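Local structure of DNA replication factor Cdt1 (3A4C) at residues R20-V25 with P68-L73; V38-M43 with K58-L63. The protein helps license DNA replication by promoting MCM complex loading onto DNA with CDC6 and ORC and supports mitosis, represented here by its C-terminal winged-helix domain. All blocks are in the same frame, centred on the assembly; numbering follows the deposited sequence.

Interaction 1 of 2, residues R20-V25 with P68-L73; sequences RVLRNV and PDWLSL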
ATOM      1  N   ARG A  20      -3.573  -6.581  -0.370  1.00 11.41           N
ATOM      2  CA  ARG A  20      -4.835  -7.227  -0.684  1.00 11.17           C
ATOM      3  C   ARG A  20      -5.997  -6.370  -0.234  1.00 11.03           C
ATOM      4  O   ARG A  20      -6.989  -6.251  -0.945  1.00 10.89           O
ATOM      5  CB  ARG A  20      -4.937  -8.622  -0.062  1.00 12.23           C
ATOM      6  CG  ARG A  20      -6.199  -9.373  -0.519  1.00 14.40           C
ATOM      7  CD  ARG A  20      -6.128 -10.857  -0.199  1.00 20.89           C
ATOM      8  NE  ARG A  20      -4.802 -11.386  -0.505  1.00 23.78           N
ATOM      9  CZ  ARG A  20      -4.435 -11.868  -1.684  1.00 26.22           C
ATOM     10  NH1 ARG A  20      -5.303 -11.913  -2.690  1.00 31.35           N
ATOM     11  NH2 ARG A  20      -3.192 -12.310  -1.855  1.00 26.82           N
ATOM     12  N   VAL A  21      -5.876  -5.772   0.950  1.00  9.36           N
ATOM     13  CA  VAL A  21      -6.914  -4.871   1.444  1.00 11.30           C
ATOM     14  C   VAL A  21      -7.063  -3.710   0.461  1.00 13.24           C
ATOM     15  O   VAL A  21      -8.169  -3.338   0.082  1.00 13.02           O
ATOM     16  CB  VAL A  21      -6.589  -4.311   2.851  1.00  9.40           C
ATOM     17  CG1 VAL A  21      -7.619  -3.253   3.262  1.00 11.12           C
ATOM     18  CG2 VAL A  21      -6.564  -5.432   3.888  1.00 10.88           C
ATOM     19  N   LEU A  22      -5.940  -3.140   0.044  1.00 10.52           N
ATOM     20  CA  LEU A  22      -5.973  -2.071  -0.954  1.00  9.77           C
ATOM     21  C   LEU A  22      -6.692  -2.510  -2.235  1.00 12.24           C
ATOM     22  O   LEU A  22      -7.556  -1.800  -2.762  1.00 12.79           O
ATOM     23  CB  LEU A  22      -4.543  -1.647  -1.298  1.00 10.43           C
ATOM     24  CG  LEU A  22      -4.421  -0.568  -2.367  1.00 13.19           C
ATOM     25  CD1 LEU A  22      -5.218   0.643  -1.936  1.00 12.40           C
ATOM     26  CD2 LEU A  22      -2.956  -0.197  -2.597  1.00 13.20           C
ATOM     27  N   ARG A  23      -6.327  -3.676  -2.757  1.00 10.87           N
ATOM     28  CA  ARG A  23      -6.941  -4.122  -3.998  1.00 13.02           C
ATOM     29  C   ARG A  23      -8.450  -4.294  -3.831  1.00 14.29           C
ATOM     30  O   ARG A  23      -9.227  -3.925  -4.706  1.00 14.31           O
ATOM     31  CB  ARG A  23      -6.322  -5.422  -4.513  1.00 16.46           C
ATOM     32  CG  ARG A  23      -6.700  -5.656  -5.971  1.00 27.00           C
ATOM     33  CD  ARG A  23      -6.976  -7.100  -6.275  1.00 35.22           C
ATOM     34  NE  ARG A  23      -7.590  -7.788  -5.144  1.00 37.93           N
ATOM     35  CZ  ARG A  23      -7.873  -9.084  -5.143  1.00 31.60           C
ATOM     36  NH1 ARG A  23      -7.606  -9.807  -6.221  1.00 37.69           N
ATOM     37  NH2 ARG A  23      -8.415  -9.656  -4.075  1.00 27.18           N
ATOM     38  N   ASN A  24      -8.860  -4.849  -2.701  1.00 13.30           N
ATOM     39  CA  ASN A  24     -10.286  -5.031  -2.439  1.00 14.77           C
ATOM     40  C   ASN A  24     -11.068  -3.728  -2.342  1.00 17.29           C
ATOM     41  O   ASN A  24     -12.215  -3.657  -2.779  1.00 15.26           O
ATOM     42  CB  ASN A  24     -10.498  -5.887  -1.199  1.00 13.92           C
ATOM     43  CG  ASN A  24     -10.426  -7.367  -1.514  1.00 20.00           C
ATOM     44  OD1 ASN A  24     -10.968  -8.200  -0.790  1.00 28.12           O
ATOM     45  ND2 ASN A  24      -9.763  -7.697  -2.612  1.00 17.78           N
ATOM     46  N   VAL A  25     -10.449  -2.704  -1.765  1.00 13.70           N
ATOM     47  CA  VAL A  25     -11.062  -1.378  -1.722  1.00 11.87           C
ATOM     48  C   VAL A  25     -11.310  -0.868  -3.140  1.00 13.54           C
ATOM     49  O   VAL A  25     -12.380  -0.329  -3.445  1.00 13.23           O
ATOM     50  CB  VAL A  25     -10.185  -0.378  -0.945  1.00 14.68           C
ATOM     51  CG1 VAL A  25     -10.611   1.071  -1.244  1.00 14.38           C
ATOM     52  CG2 VAL A  25     -10.271  -0.669   0.546  1.00 12.58           C
ATOM     53  N   PRO A  68       6.041   0.528  -7.861  1.00 17.84           N
ATOM     54  CA  PRO A  68       5.675   1.756  -8.574  1.00 13.27           C
ATOM     55  C   PRO A  68       4.911   1.502  -9.877  1.00 19.15           C
ATOM     56  O   PRO A  68       4.187   2.387 -10.330  1.00 19.76           O
ATOM     57  CB  PRO A  68       7.039   2.388  -8.880  1.00 20.25           C
ATOM     58  CG  PRO A  68       7.968   1.211  -8.937  1.00 19.74           C
ATOM     59  CD  PRO A  68       7.505   0.378  -7.777  1.00 16.46           C
ATOM     60  N   ASP A  69       5.071   0.328 -10.474  1.00 19.55           N
ATOM     61  CA  ASP A  69       4.344  -0.000 -11.697  1.00 22.15           C
ATOM     62  C   ASP A  69       2.885  -0.358 -11.415  1.00 22.72           C
ATOM     63  O   ASP A  69       2.050  -0.377 -12.319  1.00 23.85           O
ATOM     64  CB  ASP A  69       5.033  -1.139 -12.443  1.00 27.13           C
ATOM     65  CG  ASP A  69       6.329  -0.702 -13.095  1.00 27.24           C
ATOM     66  OD1 ASP A  69       6.550   0.524 -13.215  1.00 32.05           O
ATOM     67  OD2 ASP A  69       7.124  -1.582 -13.486  1.00 36.94           O
ATOM     68  N   TRP A  70       2.581  -0.645 -10.156  1.00 16.96           N
ATOM     69  CA  TRP A  70       1.218  -0.975  -9.770  1.00 15.29           C
ATOM     70  C   TRP A  70       0.527   0.237  -9.171  1.00 15.69           C
ATOM     71  O   TRP A  70      -0.563   0.614  -9.587  1.00 19.56           O
ATOM     72  CB  TRP A  70       1.224  -2.109  -8.744  1.00 14.85           C
ATOM     73  CG  TRP A  70      -0.131  -2.499  -8.256  1.00 18.73           C
ATOM     74  CD1 TRP A  70      -1.237  -2.734  -9.011  1.00 19.08           C
ATOM     75  CD2 TRP A  70      -0.517  -2.735  -6.892  1.00 17.14           C
ATOM     76  NE1 TRP A  70      -2.295  -3.093  -8.205  1.00 18.99           N
ATOM     77  CE2 TRP A  70      -1.875  -3.105  -6.901  1.00 16.61           C
ATOM     78  CE3 TRP A  70       0.157  -2.668  -5.669  1.00 16.04           C
ATOM     79  CZ2 TRP A  70      -2.576  -3.404  -5.733  1.00 15.74           C
ATOM     80  CZ3 TRP A  70      -0.541  -2.970  -4.506  1.00 16.86           C
ATOM     81  CH2 TRP A  70      -1.891  -3.332  -4.548  1.00 18.00           C
ATOM     82  N   LEU A  71       1.182   0.842  -8.187  1.00 15.01           N
ATOM     83  CA  LEU A  71       0.577   1.889  -7.372  1.00 13.91           C
ATOM     84  C   LEU A  71       1.192   3.248  -7.667  1.00 22.48           C
ATOM     85  O   LEU A  71       2.377   3.464  -7.421  1.00 22.41           O
ATOM     86  CB  LEU A  71       0.768   1.545  -5.893  1.00 17.92           C
ATOM     87  CG  LEU A  71       0.070   2.388  -4.828  1.00 22.08           C
ATOM     88  CD1 LEU A  71      -1.393   2.509  -5.124  1.00 24.15           C
ATOM     89  CD2 LEU A  71       0.267   1.733  -3.470  1.00 18.60           C
ATOM     90  N   SER A  72       0.372   4.163  -8.180  1.00 15.80           N
ATOM     91  CA  SER A  72       0.823   5.496  -8.546  1.00 16.74           C
ATOM     92  C   SER A  72       0.164   6.537  -7.632  1.00 16.46           C
ATOM     93  O   SER A  72      -0.987   6.379  -7.236  1.00 15.68           O
ATOM     94  CB  SER A  72       0.449   5.767 -10.009  1.00 22.29           C
ATOM     95  OG  SER A  72       1.400   6.608 -10.633  1.00 42.47           O
ATOM     96  N   LEU A  73       0.906   7.585  -7.290  1.00 12.73           N
ATOM     97  CA  LEU A  73       0.378   8.688  -6.492  1.00 11.43           C
ATOM     98  C   LEU A  73       0.497   9.965  -7.303  1.00 16.08           C
ATOM     99  O   LEU A  73       1.548  10.231  -7.883  1.00 17.46           O
ATOM    100  CB  LEU A  73       1.186   8.845  -5.214  1.00 14.63           C
ATOM    101  CG  LEU A  73       1.283   7.599  -4.345  1.00 14.63           C
ATOM    102  CD1 LEU A  73       2.313   7.815  -3.256  1.00 12.66           C
ATOM    103  CD2 LEU A  73      -0.077   7.316  -3.749  1.00 15.94           C
TER
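Leu22 brings its CD2 methyl obliquely against the six-membered part of the Trp70 indole, CD2 standing 3.8 Å from Trp70 CH2 and somewhat farther from CZ3. This is core packing of a winged-helix fold: helix 3-27 is the first helix of the domain, and strand 71-76 is the first strand of the hairpin that forms the wing, joined to its partner 79-84. The two backbones stay well apart, with 10.0 Å between Leu22 CA and Leu71 CA, and three long apolar side chains bridge the gap. Leu22 and Trp70 reach in from opposite directions. With CG anti to the backbone N (chi1 179°), Trp70 extends its ring away from the turn just before the strand and presents the six-membered ring to the helix. Arg23, the next residue along the helix, adds its CB at the ring edge, near the indole plane and 4.4 Å from Trp70 CZ2, so its aliphatic root packs here while its guanidinium leads away from the contact. The indole also touches Leu84 on the partner strand, Val88 in the following loop and Leu93 on helix 90-104, and the Trp70 backbone is hydrogen-bonded to that of Asp85. Helix, wing and C-terminal helix therefore share one aromatic ring. The burial is modest, 159 Å² over both sides, and comes from carbon packing; Leu22, Trp70 and Leu71 are all buried in the domain. Leu71, whose side chain also touches Val82 and Leu84, completes the contact at an angle to Leu22. Its fork straddles a single methyl: Leu22 CD2 lies 4.0 Å from Leu71 CD1 and 3.9 Å from Leu71 CD2.

Interaction 2 of 2, residues V38-M43 with K58-L63; sequences VVCARM and KHLVLL
Leu60 points its forked end into helix 36-45 and divides its two methyls among three residues: CD2 meets Val39 and Cys40, CD1 chiefly Met43. Together with Met36, which Leu60 also touches, these residues form a hole of four residues spaced i, i+3, i+4 and i+7, and Leu60 fits it as a knob. The two helices are the helix-turn-helix element of the winged-helix domain, with 53-66 in the place of the recognition helix of DNA-binding relatives. Their local axes approach to 11.1 Å at an angle of 110°, and the backbones come nearest at Cys40 and Leu60, 8.1 Å between CA atoms. Val39 meets Leu60 at a slant, and its CG1 is pressed to 3.5 Å from Leu60 CD2, tighter than ordinary van der Waals contact. Cys40 SG reaches the same methyl, 3.7 Å from Leu60 CD2. Met43 and Leu60 instead slide past each other in opposite directions, bringing Met43 SD within 3.3 Å of Leu60 CD1. The bend at the end of the methionine (chi3 75°) swings CE to the side of the line from SD to the leucine, and Met43 CE still lies 3.6 Å from Leu60 CD1. Leu60 itself sits with chi1 at -92°, well off the usual staggered value, a twist that accompanies this close fit. Beyond the pair, Val39 packs on Leu22 of helix 3-27 and Leu34 of strand 33-35, and Met43 on Met56, so the knob lies inside a larger core. The four touching side chains are all buried. Two of them bring sulfur, which is polarisable and so probably adds to the dispersion attraction; the angle between the helices is probably held here by shape and dispersion instead of by polar bonds.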
ATOM      1  N   VAL A  38      -9.133   9.157   1.565  1.00 12.60           N
ATOM      2  CA  VAL A  38     -10.237   8.211   1.446  1.00 12.23           C
ATOM      3  C   VAL A  38      -9.737   6.776   1.495  1.00 13.71           C
ATOM      4  O   VAL A  38     -10.312   5.927   2.195  1.00 12.33           O
ATOM      5  CB  VAL A  38     -11.051   8.445   0.161  1.00 14.57           C
ATOM      6  CG1 VAL A  38     -11.959   7.249  -0.128  1.00 14.02           C
ATOM      7  CG2 VAL A  38     -11.878   9.717   0.294  1.00 14.24           C
ATOM      8  N   VAL A  39      -8.661   6.509   0.762  1.00 12.18           N
ATOM      9  CA  VAL A  39      -8.129   5.151   0.687  1.00 13.14           C
ATOM     10  C   VAL A  39      -7.725   4.688   2.077  1.00 12.75           C
ATOM     11  O   VAL A  39      -8.024   3.562   2.480  1.00 12.10           O
ATOM     12  CB  VAL A  39      -6.902   5.068  -0.242  1.00 12.38           C
ATOM     13  CG1 VAL A  39      -6.243   3.701  -0.121  1.00 12.47           C
ATOM     14  CG2 VAL A  39      -7.301   5.354  -1.687  1.00 13.09           C
ATOM     15  N   CYS A  40      -7.047   5.560   2.816  1.00 10.29           N
ATOM     16  CA  CYS A  40      -6.567   5.180   4.145  1.00 14.27           C
ATOM     17  C   CYS A  40      -7.731   4.911   5.084  1.00 12.27           C
ATOM     18  O   CYS A  40      -7.682   3.982   5.887  1.00 12.05           O
ATOM     19  CB  CYS A  40      -5.656   6.256   4.735  1.00 14.24           C
ATOM     20  SG  CYS A  40      -4.033   6.304   3.953  1.00 17.22           S
ATOM     21  N   ALA A  41      -8.767   5.738   4.992  1.00 11.34           N
ATOM     22  CA  ALA A  41      -9.962   5.548   5.814  1.00 11.21           C
ATOM     23  C   ALA A  41     -10.635   4.221   5.482  1.00 13.56           C
ATOM     24  O   ALA A  41     -11.060   3.483   6.371  1.00 14.77           O
ATOM     25  CB  ALA A  41     -10.931   6.706   5.619  1.00 13.38           C
ATOM     26  N   ARG A  42     -10.717   3.901   4.200  1.00 11.38           N
ATOM     27  CA  ARG A  42     -11.336   2.647   3.796  1.00 12.52           C
ATOM     28  C   ARG A  42     -10.483   1.438   4.186  1.00 14.38           C
ATOM     29  O   ARG A  42     -11.009   0.393   4.568  1.00 13.51           O
ATOM     30  CB  ARG A  42     -11.610   2.654   2.295  1.00 12.52           C
ATOM     31  CG  ARG A  42     -12.705   3.620   1.926  1.00 13.36           C
ATOM     32  CD  ARG A  42     -13.091   3.527   0.471  1.00 13.59           C
ATOM     33  NE  ARG A  42     -13.932   4.667   0.110  1.00 14.00           N
ATOM     34  CZ  ARG A  42     -14.455   4.861  -1.094  1.00 15.54           C
ATOM     35  NH1 ARG A  42     -14.254   3.979  -2.058  1.00 13.42           N
ATOM     36  NH2 ARG A  42     -15.184   5.939  -1.327  1.00 12.96           N
ATOM     37  N   MET A  43      -9.167   1.581   4.093  1.00 10.18           N
ATOM     38  CA  MET A  43      -8.284   0.475   4.427  1.00 11.81           C
ATOM     39  C   MET A  43      -8.310   0.172   5.919  1.00 11.17           C
ATOM     40  O   MET A  43      -8.424  -0.976   6.316  1.00  9.55           O
ATOM     41  CB  MET A  43      -6.858   0.767   3.968  1.00 10.12           C
ATOM     42  CG  MET A  43      -6.695   0.628   2.455  1.00 13.44           C
ATOM     43  SD  MET A  43      -4.999   0.864   1.949  1.00 18.31           S
ATOM     44  CE  MET A  43      -4.272  -0.701   2.470  1.00 15.92           C
ATOM     45  N   LYS A  58       1.524   5.887   5.657  1.00 11.35           N
ATOM     46  CA  LYS A  58       2.937   5.542   5.601  1.00 12.68           C
ATOM     47  C   LYS A  58       3.158   4.195   4.903  1.00 14.22           C
ATOM     48  O   LYS A  58       4.072   4.054   4.097  1.00 12.70           O
ATOM     49  CB  LYS A  58       3.533   5.524   7.007  1.00 15.46           C
ATOM     50  CG  LYS A  58       3.727   6.912   7.622  1.00 17.44           C
ATOM     51  CD  LYS A  58       4.252   6.785   9.050  1.00 21.89           C
ATOM     52  CE  LYS A  58       4.224   8.119   9.781  1.00 29.96           C
ATOM     53  NZ  LYS A  58       5.092   9.119   9.106  1.00 32.56           N
ATOM     54  N   HIS A  59       2.312   3.214   5.202  1.00  9.87           N
ATOM     55  CA  HIS A  59       2.432   1.894   4.571  1.00  8.54           C
ATOM     56  C   HIS A  59       2.091   1.921   3.092  1.00 10.18           C
ATOM     57  O   HIS A  59       2.686   1.192   2.300  1.00 11.27           O
ATOM     58  CB  HIS A  59       1.551   0.866   5.278  1.00 10.51           C
ATOM     59  CG  HIS A  59       2.053   0.487   6.631  1.00 11.79           C
ATOM     60  ND1 HIS A  59       2.018   1.352   7.703  1.00 14.92           N
ATOM     61  CD2 HIS A  59       2.620  -0.656   7.083  1.00 13.83           C
ATOM     62  CE1 HIS A  59       2.535   0.754   8.761  1.00 15.44           C
ATOM     63  NE2 HIS A  59       2.911  -0.464   8.411  1.00 13.10           N
ATOM     64  N   LEU A  60       1.095   2.719   2.733  1.00 10.08           N
ATOM     65  CA  LEU A  60       0.703   2.853   1.335  1.00 11.62           C
ATOM     66  C   LEU A  60       1.823   3.478   0.533  1.00 10.97           C
ATOM     67  O   LEU A  60       2.046   3.113  -0.613  1.00 10.08           O
ATOM     68  CB  LEU A  60      -0.542   3.730   1.197  1.00 13.92           C
ATOM     69  CG  LEU A  60      -1.896   3.024   1.197  1.00 23.96           C
ATOM     70  CD1 LEU A  60      -2.002   2.145   2.410  1.00 26.98           C
ATOM     71  CD2 LEU A  60      -3.016   4.044   1.171  1.00 22.79           C
ATOM     72  N   VAL A  61       2.504   4.452   1.132  1.00 10.25           N
ATOM     73  CA  VAL A  61       3.636   5.085   0.471  1.00  8.35           C
ATOM     74  C   VAL A  61       4.769   4.082   0.278  1.00 10.54           C
ATOM     75  O   VAL A  61       5.407   4.054  -0.772  1.00 10.79           O
ATOM     76  CB  VAL A  61       4.138   6.305   1.255  1.00 12.12           C
ATOM     77  CG1 VAL A  61       5.517   6.717   0.761  1.00 13.77           C
ATOM     78  CG2 VAL A  61       3.149   7.467   1.110  1.00 13.88           C
ATOM     79  N   LEU A  62       5.022   3.251   1.286  1.00  9.76           N
ATOM     80  CA  LEU A  62       6.013   2.181   1.137  1.00 10.21           C
ATOM     81  C   LEU A  62       5.647   1.270  -0.028  1.00 12.31           C
ATOM     82  O   LEU A  62       6.499   0.880  -0.818  1.00 14.27           O
ATOM     83  CB  LEU A  62       6.112   1.352   2.416  1.00 12.10           C
ATOM     84  CG  LEU A  62       6.728   2.010   3.645  1.00 18.67           C
ATOM     85  CD1 LEU A  62       7.010   0.928   4.706  1.00 21.79           C
ATOM     86  CD2 LEU A  62       8.006   2.726   3.271  1.00 17.60           C
ATOM     87  N   LEU A  63       4.367   0.938  -0.135  1.00 10.33           N
ATOM     88  CA  LEU A  63       3.881   0.081  -1.213  1.00  9.13           C
ATOM     89  C   LEU A  63       4.090   0.748  -2.575  1.00 12.44           C
ATOM     90  O   LEU A  63       4.450   0.096  -3.564  1.00 10.93           O
ATOM     91  CB  LEU A  63       2.392  -0.172  -0.979  1.00 17.54           C
ATOM     92  CG  LEU A  63       1.695  -1.497  -1.260  1.00 19.07           C
ATOM     93  CD1 LEU A  63       2.592  -2.721  -1.018  1.00 14.38           C
ATOM     94  CD2 LEU A  63       0.430  -1.538  -0.396  1.00 18.32           C
TER

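How the interactions relate
The centres of the two interactions lie 9 Å apart, and both belong to one continuous hydrophobic core. Interaction 2 is nested along the chain within the loop that interaction 1 closes, and helix 53-66 is followed, after a short turn, by strand 71-76. Segment 20-25 meets segment 38-43 where Leu22 CD1 packs 3.7 Å from Val39 CG1, and Met43 CE lies 3.8 Å from Leu22 N. Leu71 CD2 in turn rests against segment 58-63, 3.6 Å from Leu60 O and 3.8 Å from Leu63 CB. Leu22 and Leu71 thus tie the helix-turn-helix pair to the first helix and the wing.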